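Local structure of 5-carboxyvanillate decarboxylase (Sphingomonas paucimobilis, 4L6D) at residues 38-43 against 48-53; 118-123 against 145-150. The protein probably removes the 5-carboxylate of 5-carboxyvanillate to give vanillate, working at a manganese site in a barrel of the amidohydrolase fold. All blocks are in the same frame, centred on the assembly; numbering follows the deposited sequence.

Contact 1 of 2, residues 38-43 against 48-53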
ATOM      1  N   ASP A  38     -13.771  -4.811  20.897  1.00  7.91           N
ATOM      2  CA  ASP A  38     -12.679  -4.434  21.792  1.00  8.41           C
ATOM      3  C   ASP A  38     -12.987  -3.155  22.557  1.00 10.61           C
ATOM      4  O   ASP A  38     -12.589  -3.004  23.709  1.00 10.70           O
ATOM      5  CB  ASP A  38     -11.366  -4.252  21.024  1.00 10.98           C
ATOM      6  CG  ASP A  38     -10.682  -5.571  20.706  1.00 11.49           C
ATOM      7  OD1 ASP A  38     -11.130  -6.626  21.203  1.00 14.79           O
ATOM      8  OD2 ASP A  38      -9.688  -5.541  19.943  1.00 12.95           O
ATOM      9  N   VAL A  39     -13.695  -2.233  21.916  1.00 12.39           N
ATOM     10  CA  VAL A  39     -13.950  -0.931  22.520  1.00 10.16           C
ATOM     11  C   VAL A  39     -15.369  -0.790  23.087  1.00  8.91           C
ATOM     12  O   VAL A  39     -15.543  -0.287  24.197  1.00  9.89           O
ATOM     13  CB  VAL A  39     -13.663   0.207  21.511  1.00  6.95           C
ATOM     14  CG1 VAL A  39     -14.142   1.573  22.039  1.00  9.95           C
ATOM     15  CG2 VAL A  39     -12.180   0.256  21.197  1.00  8.18           C
ATOM     16  N   TYR A  40     -16.370  -1.258  22.343  1.00  7.94           N
ATOM     17  CA  TYR A  40     -17.774  -1.025  22.699  1.00  8.16           C
ATOM     18  C   TYR A  40     -18.492  -2.270  23.180  1.00  9.73           C
ATOM     19  O   TYR A  40     -19.675  -2.209  23.522  1.00 10.86           O
ATOM     20  CB  TYR A  40     -18.535  -0.441  21.503  1.00 10.39           C
ATOM     21  CG  TYR A  40     -17.888   0.783  20.910  1.00  9.43           C
ATOM     22  CD1 TYR A  40     -18.198   2.057  21.387  1.00  8.46           C
ATOM     23  CD2 TYR A  40     -16.956   0.671  19.883  1.00  7.96           C
ATOM     24  CE1 TYR A  40     -17.600   3.190  20.841  1.00  7.60           C
ATOM     25  CE2 TYR A  40     -16.350   1.794  19.333  1.00  7.95           C
ATOM     26  CZ  TYR A  40     -16.676   3.048  19.816  1.00  7.99           C
ATOM     27  OH  TYR A  40     -16.061   4.144  19.262  1.00  9.39           O
ATOM     28  N   GLY A  41     -17.780  -3.394  23.216  1.00 11.06           N
ATOM     29  CA  GLY A  41     -18.379  -4.664  23.594  1.00  9.58           C
ATOM     30  C   GLY A  41     -18.630  -4.832  25.083  1.00 12.79           C
ATOM     31  O   GLY A  41     -18.099  -4.077  25.900  1.00 13.50           O
ATOM     32  N   ASP A  42     -19.431  -5.834  25.436  1.00 11.55           N
ATOM     33  CA  ASP A  42     -19.788  -6.066  26.833  1.00 13.12           C
ATOM     34  C   ASP A  42     -18.587  -6.426  27.704  1.00 18.76           C
ATOM     35  O   ASP A  42     -18.578  -6.157  28.900  1.00 23.23           O
ATOM     36  CB  ASP A  42     -20.853  -7.157  26.940  1.00 15.92           C
ATOM     37  CG  ASP A  42     -22.200  -6.702  26.422  1.00 20.95           C
ATOM     38  OD1 ASP A  42     -22.440  -5.478  26.419  1.00 20.57           O
ATOM     39  OD2 ASP A  42     -23.012  -7.562  26.026  1.00 26.65           O
ATOM     40  N   GLU A  43     -17.577  -7.023  27.088  1.00 16.56           N
ATOM     41  CA  GLU A  43     -16.396  -7.480  27.798  1.00 20.62           C
ATOM     42  C   GLU A  43     -15.169  -6.894  27.108  1.00 15.52           C
ATOM     43  O   GLU A  43     -14.386  -7.622  26.493  1.00 17.32           O
ATOM     44  CB  GLU A  43     -16.363  -9.001  27.723  1.00 22.91           C
ATOM     45  CG  GLU A  43     -15.439  -9.699  28.676  1.00 29.16           C
ATOM     46  CD  GLU A  43     -15.464 -11.193  28.446  1.00 32.91           C
ATOM     47  OE1 GLU A  43     -14.405 -11.758  28.093  1.00 37.41           O
ATOM     48  OE2 GLU A  43     -16.552 -11.794  28.608  1.00 26.36           O
ATOM     49  N   ALA A  48     -10.764   1.480  28.558  1.00 11.55           N
ATOM     50  CA  ALA A  48     -10.599   2.912  28.825  1.00  9.52           C
ATOM     51  C   ALA A  48     -10.966   3.774  27.625  1.00 10.86           C
ATOM     52  O   ALA A  48     -11.150   4.990  27.745  1.00 10.43           O
ATOM     53  CB  ALA A  48      -9.165   3.208  29.249  1.00 11.32           C
ATOM     54  N   MET A  49     -11.065   3.150  26.458  1.00  9.94           N
ATOM     55  CA  MET A  49     -11.151   3.927  25.229  1.00  8.49           C
ATOM     56  C   MET A  49     -12.427   4.764  25.068  1.00  8.82           C
ATOM     57  O   MET A  49     -12.357   5.894  24.596  1.00  8.57           O
ATOM     58  CB  MET A  49     -10.906   3.035  24.013  1.00  9.68           C
ATOM     59  CG  MET A  49     -10.734   3.804  22.719  1.00 11.67           C
ATOM     60  SD  MET A  49      -9.336   4.952  22.730  1.00 15.18           S
ATOM     61  CE  MET A  49      -7.955   3.857  22.425  1.00 15.03           C
ATOM     62  N   ILE A  50     -13.590   4.230  25.434  1.00  9.12           N
ATOM     63  CA  ILE A  50     -14.817   5.032  25.337  1.00  9.16           C
ATOM     64  C   ILE A  50     -14.691   6.345  26.108  1.00 10.20           C
ATOM     65  O   ILE A  50     -15.040   7.406  25.596  1.00  9.43           O
ATOM     66  CB  ILE A  50     -16.067   4.255  25.796  1.00  9.88           C
ATOM     67  CG1 ILE A  50     -16.445   3.215  24.742  1.00 11.06           C
ATOM     68  CG2 ILE A  50     -17.241   5.210  26.055  1.00  9.05           C
ATOM     69  CD1 ILE A  50     -17.473   2.227  25.197  1.00  8.73           C
ATOM     70  N   GLY A  51     -14.168   6.272  27.325  1.00  9.80           N
ATOM     71  CA  GLY A  51     -13.995   7.465  28.136  1.00  8.18           C
ATOM     72  C   GLY A  51     -13.048   8.466  27.496  1.00  7.79           C
ATOM     73  O   GLY A  51     -13.326   9.670  27.487  1.00 10.32           O
ATOM     74  N   ARG A  52     -11.936   7.980  26.954  1.00  7.48           N
ATOM     75  CA  ARG A  52     -10.951   8.863  26.341  1.00  8.52           C
ATOM     76  C   ARG A  52     -11.455   9.508  25.050  1.00  7.85           C
ATOM     77  O   ARG A  52     -11.162  10.672  24.775  1.00  9.45           O
ATOM     78  CB  ARG A  52      -9.624   8.122  26.153  1.00 10.21           C
ATOM     79  CG  ARG A  52      -9.124   7.559  27.496  1.00 12.84           C
ATOM     80  CD  ARG A  52      -7.716   7.022  27.447  1.00 14.50           C
ATOM     81  NE  ARG A  52      -6.783   8.065  27.052  1.00 15.02           N
ATOM     82  CZ  ARG A  52      -6.087   8.028  25.926  1.00 19.63           C
ATOM     83  NH1 ARG A  52      -6.207   6.984  25.118  1.00 17.73           N
ATOM     84  NH2 ARG A  52      -5.268   9.022  25.617  1.00 20.41           N
ATOM     85  N   LEU A  53     -12.228   8.754  24.278  1.00  6.45           N
ATOM     86  CA  LEU A  53     -12.862   9.286  23.074  1.00  6.20           C
ATOM     87  C   LEU A  53     -13.927  10.323  23.414  1.00  8.83           C
ATOM     88  O   LEU A  53     -14.073  11.338  22.716  1.00  7.02           O
ATOM     89  CB  LEU A  53     -13.521   8.143  22.298  1.00  6.45           C
ATOM     90  CG  LEU A  53     -12.559   7.213  21.550  1.00  6.29           C
ATOM     91  CD1 LEU A  53     -13.263   5.909  21.181  1.00  8.40           C
ATOM     92  CD2 LEU A  53     -12.054   7.897  20.287  1.00  7.22           C
TER
HETATM   93  O   HOH W   1     -13.895   1.237  25.842  1.00 10.70           O
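Val39 sends CG1 anti to its own backbone N (chi1 171°), and Ile50 turns CG1 beside its N (chi1 -73°), so that the two branches meet 3.9 Å apart, CG1 to CG1. An extended outer bond in Ile50 (chi2 169°) then carries CD1 to within 3.3 Å of Val39 O, and the same methyl also reaches CD1 of the Tyr40 ring at 3.9 Å, approaching it obliquely. Val39 thus faces two neighbours: its CG1 also rests on Met49 CB at 4.1 Å, and its CG2 leans on the CB and CG of the same methionine, whose chain then bends away. Within its own helix, Val39 CG1 sits over the centre of the Tyr40 ring, 3.5 Å above the plane. Val39 CG1, the Tyr40 ring and the outer branch of Ile50 thus touch one another mutually. At the far end of the ring, the hydroxyl oxygen meets Leu53 CD1 at 3.8 Å, the two side chains crossing at about a right angle.

The polar link between the segments is a single water. It donates to Val39 O at 2.8 Å and accepts from Ile50 N at 3.0 Å, joining a carbonyl of helix 33-40 to an amide of helix 49-54.

The contact joins these consecutive helices in the segment between strands 5-11 and 71-76 of the barrel. Helix 14-23 meets it through Leu20, Val17 and Arg21. Tyr40 touches Thr77 and Leu53 touches Tyr300, both residues of the vanillate pocket. The example illustrates how apolar branches can fill the space between two helices while one water bridges a carbonyl and an amide too far apart to bond directly.

Contact 2 of 2, residues 118-123 against 145-150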
ATOM      1  N   ALA A 118     -24.483   9.457   6.746  1.00  6.99           N
ATOM      2  CA  ALA A 118     -24.740   8.044   6.511  1.00  7.60           C
ATOM      3  C   ALA A 118     -24.910   7.774   5.014  1.00  8.22           C
ATOM      4  O   ALA A 118     -26.015   7.919   4.492  1.00  7.86           O
ATOM      5  CB  ALA A 118     -25.994   7.617   7.282  1.00  7.07           C
ATOM      6  N   PRO A 119     -23.814   7.385   4.325  1.00  7.36           N
ATOM      7  CA  PRO A 119     -23.870   7.162   2.874  1.00  9.21           C
ATOM      8  C   PRO A 119     -24.763   5.982   2.497  1.00  8.82           C
ATOM      9  O   PRO A 119     -24.997   5.796   1.303  1.00  8.52           O
ATOM     10  CB  PRO A 119     -22.407   6.840   2.502  1.00 10.41           C
ATOM     11  CG  PRO A 119     -21.581   7.203   3.672  1.00  9.39           C
ATOM     12  CD  PRO A 119     -22.479   7.090   4.874  1.00  7.67           C
ATOM     13  N   GLN A 120     -25.210   5.191   3.479  1.00  6.93           N
ATOM     14  CA  GLN A 120     -26.233   4.158   3.262  1.00  8.39           C
ATOM     15  C   GLN A 120     -27.460   4.725   2.546  1.00  9.52           C
ATOM     16  O   GLN A 120     -28.183   4.000   1.853  1.00 10.46           O
ATOM     17  CB  GLN A 120     -26.720   3.571   4.601  1.00 10.53           C
ATOM     18  CG  GLN A 120     -25.685   2.883   5.487  1.00 13.78           C
ATOM     19  CD  GLN A 120     -25.101   3.823   6.522  1.00  9.76           C
ATOM     20  OE1 GLN A 120     -24.537   4.857   6.179  1.00  8.44           O
ATOM     21  NE2 GLN A 120     -25.225   3.463   7.799  1.00  9.73           N
ATOM     22  N   ASP A 121     -27.725   6.009   2.775  1.00  9.35           N
ATOM     23  CA  ASP A 121     -28.857   6.710   2.169  1.00  8.09           C
ATOM     24  C   ASP A 121     -28.301   7.986   1.555  1.00  8.09           C
ATOM     25  O   ASP A 121     -28.264   9.018   2.205  1.00  9.71           O
ATOM     26  CB  ASP A 121     -29.898   7.044   3.242  1.00 10.44           C
ATOM     27  CG  ASP A 121     -31.110   7.790   2.698  1.00  9.70           C
ATOM     28  OD1 ASP A 121     -31.111   8.262   1.541  1.00 11.90           O
ATOM     29  OD2 ASP A 121     -32.093   7.926   3.455  1.00 12.31           O
ATOM     30  N   PRO A 122     -27.870   7.918   0.291  1.00  7.66           N
ATOM     31  CA  PRO A 122     -27.189   9.058  -0.329  1.00  9.32           C
ATOM     32  C   PRO A 122     -28.034  10.327  -0.395  1.00  8.51           C
ATOM     33  O   PRO A 122     -27.490  11.415  -0.176  1.00  8.48           O
ATOM     34  CB  PRO A 122     -26.885   8.548  -1.737  1.00  9.72           C
ATOM     35  CG  PRO A 122     -26.669   7.079  -1.530  1.00 12.11           C
ATOM     36  CD  PRO A 122     -27.747   6.699  -0.527  1.00 10.66           C
ATOM     37  N   ALA A 123     -29.323  10.201  -0.677  1.00  9.75           N
ATOM     38  CA  ALA A 123     -30.169  11.382  -0.788  1.00  8.40           C
ATOM     39  C   ALA A 123     -30.334  12.089   0.562  1.00 10.15           C
ATOM     40  O   ALA A 123     -30.275  13.323   0.631  1.00 10.26           O
ATOM     41  CB  ALA A 123     -31.524  11.036  -1.403  1.00  9.64           C
ATOM     42  N   SER A 145     -13.630   5.213   5.198  1.00  6.80           N
ATOM     43  CA  SER A 145     -13.537   4.427   3.973  1.00  5.86           C
ATOM     44  C   SER A 145     -14.888   3.860   3.503  1.00  7.39           C
ATOM     45  O   SER A 145     -15.834   4.626   3.364  1.00  8.26           O
ATOM     46  CB  SER A 145     -12.435   3.376   4.068  1.00  6.99           C
ATOM     47  OG  SER A 145     -12.027   3.007   2.767  1.00  7.44           O
ATOM     48  N   HIS A 146     -14.996   2.549   3.311  1.00  6.28           N
ATOM     49  CA  HIS A 146     -16.146   1.964   2.624  1.00  6.15           C
ATOM     50  C   HIS A 146     -17.473   2.113   3.359  1.00  5.46           C
ATOM     51  O   HIS A 146     -17.512   2.283   4.571  1.00  6.28           O
ATOM     52  CB  HIS A 146     -15.898   0.480   2.315  1.00  6.80           C
ATOM     53  CG  HIS A 146     -16.161  -0.443   3.468  1.00  5.68           C
ATOM     54  ND1 HIS A 146     -17.412  -0.960   3.740  1.00  6.45           N
ATOM     55  CD2 HIS A 146     -15.332  -0.950   4.412  1.00  6.52           C
ATOM     56  CE1 HIS A 146     -17.339  -1.749   4.798  1.00  7.43           C
ATOM     57  NE2 HIS A 146     -16.090  -1.756   5.229  1.00  6.67           N
ATOM     58  N   THR A 147     -18.560   2.048   2.602  1.00  6.27           N
ATOM     59  CA  THR A 147     -19.882   1.852   3.185  1.00  6.00           C
ATOM     60  C   THR A 147     -20.559   0.694   2.477  1.00  6.35           C
ATOM     61  O   THR A 147     -20.576   0.635   1.246  1.00  7.54           O
ATOM     62  CB  THR A 147     -20.766   3.112   3.078  1.00  6.03           C
ATOM     63  OG1 THR A 147     -20.100   4.207   3.715  1.00  6.93           O
ATOM     64  CG2 THR A 147     -22.126   2.884   3.763  1.00  9.03           C
ATOM     65  N   ASN A 148     -21.093  -0.237   3.262  1.00  7.20           N
ATOM     66  CA  ASN A 148     -21.770  -1.417   2.725  1.00  8.56           C
ATOM     67  C   ASN A 148     -20.873  -2.229   1.789  1.00  6.99           C
ATOM     68  O   ASN A 148     -21.345  -2.876   0.861  1.00  9.56           O
ATOM     69  CB  ASN A 148     -23.093  -1.041   2.044  1.00 10.52           C
ATOM     70  CG  ASN A 148     -24.075  -0.391   3.000  1.00 18.67           C
ATOM     71  OD1 ASN A 148     -24.088  -0.694   4.193  1.00 20.85           O
ATOM     72  ND2 ASN A 148     -24.907   0.500   2.478  1.00 26.05           N
ATOM     73  N   ASP A 149     -19.574  -2.170   2.063  1.00  6.67           N
ATOM     74  CA  ASP A 149     -18.561  -2.908   1.314  1.00  7.98           C
ATOM     75  C   ASP A 149     -18.475  -2.469  -0.137  1.00  8.21           C
ATOM     76  O   ASP A 149     -18.081  -3.235  -1.013  1.00  8.79           O
ATOM     77  CB  ASP A 149     -18.798  -4.406   1.461  1.00  8.04           C
ATOM     78  CG  ASP A 149     -18.814  -4.821   2.909  1.00 10.70           C
ATOM     79  OD1 ASP A 149     -17.736  -4.744   3.535  1.00  8.57           O
ATOM     80  OD2 ASP A 149     -19.909  -5.159   3.431  1.00 11.72           O
ATOM     81  N   LEU A 150     -18.842  -1.214  -0.369  1.00  6.45           N
ATOM     82  CA  LEU A 150     -18.676  -0.573  -1.665  1.00  6.40           C
ATOM     83  C   LEU A 150     -17.728   0.592  -1.492  1.00  6.14           C
ATOM     84  O   LEU A 150     -17.677   1.214  -0.426  1.00  7.54           O
ATOM     85  CB  LEU A 150     -20.010  -0.043  -2.178  1.00  9.36           C
ATOM     86  CG  LEU A 150     -21.107  -1.070  -2.393  1.00 11.29           C
ATOM     87  CD1 LEU A 150     -22.402  -0.364  -2.726  1.00 15.10           C
ATOM     88  CD2 LEU A 150     -20.709  -2.023  -3.495  1.00 15.77           C
TER
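Thr147 OG1, against which Pro119 CG rests at 3.3 Å, is gripped by two hydrogen bonds, one with Tyr152 OH and one from Gln82 NE2. The proline ring therefore packs on an oxygen whose polar needs are met elsewhere. A chi1 of -57° sets OG1 beside the backbone N and leaves CG2 anti to it, where the methyl reaches Gln120, 3.9 Å from both its backbone N and its OE1. Gln120 bends sharply at chi2 (94°), which folds its amide back while its CG lies 3.9 Å from Asn148 ND2. The two amide planes stand 78° apart and do not pair; Gln120 NE2 instead hydrogen-bonds the carbonyls of Val81 and Phe84.

Each segment is shaped by a tight turn: type I from Ala118 to Asp121, just before helix 122-134, and type I' from Thr147 to Leu150. Within the second, Asp149 N donates to His146 ND1 at 3.0 Å, a bent bond with the donor tilted from the ring plane. These are neighbouring beta-alpha loops of the barrel, following strands 111-115 and 140-144.

Shortening Gln120 to alanine removes the amide, which would probably leave the Val81 and Phe84 carbonyls without this donor and open a gap beside Thr147 CG2 and Asn148. Across the contact itself the groups meet by van der Waals touch, and the polar ends of Thr147 and Gln120 instead tie both loops to residues 81-84.

Overall arrangement
Contacts 1 and 2 come one after the other along the chain, with centres 25 Å apart and nearest atoms about 14 Å apart, so neither touches the other. The stretch following strand 71-76 relates them: Thr77 meets contact 1, whereas Val81, Gln82 and Phe84 bind contact 2. In contact 1, the side chain of Met49 is about 6 Å from a bound vanillate and that of Leu53 about 8 Å from a manganese ion. Measured to the side chain of the metal ligand His174, contact 2 is somewhat farther, the side chain of Thr147 lying about 11 Å away against about 9 Å for Leu53, although Ser145 shares a backbone hydrogen bond with that histidine.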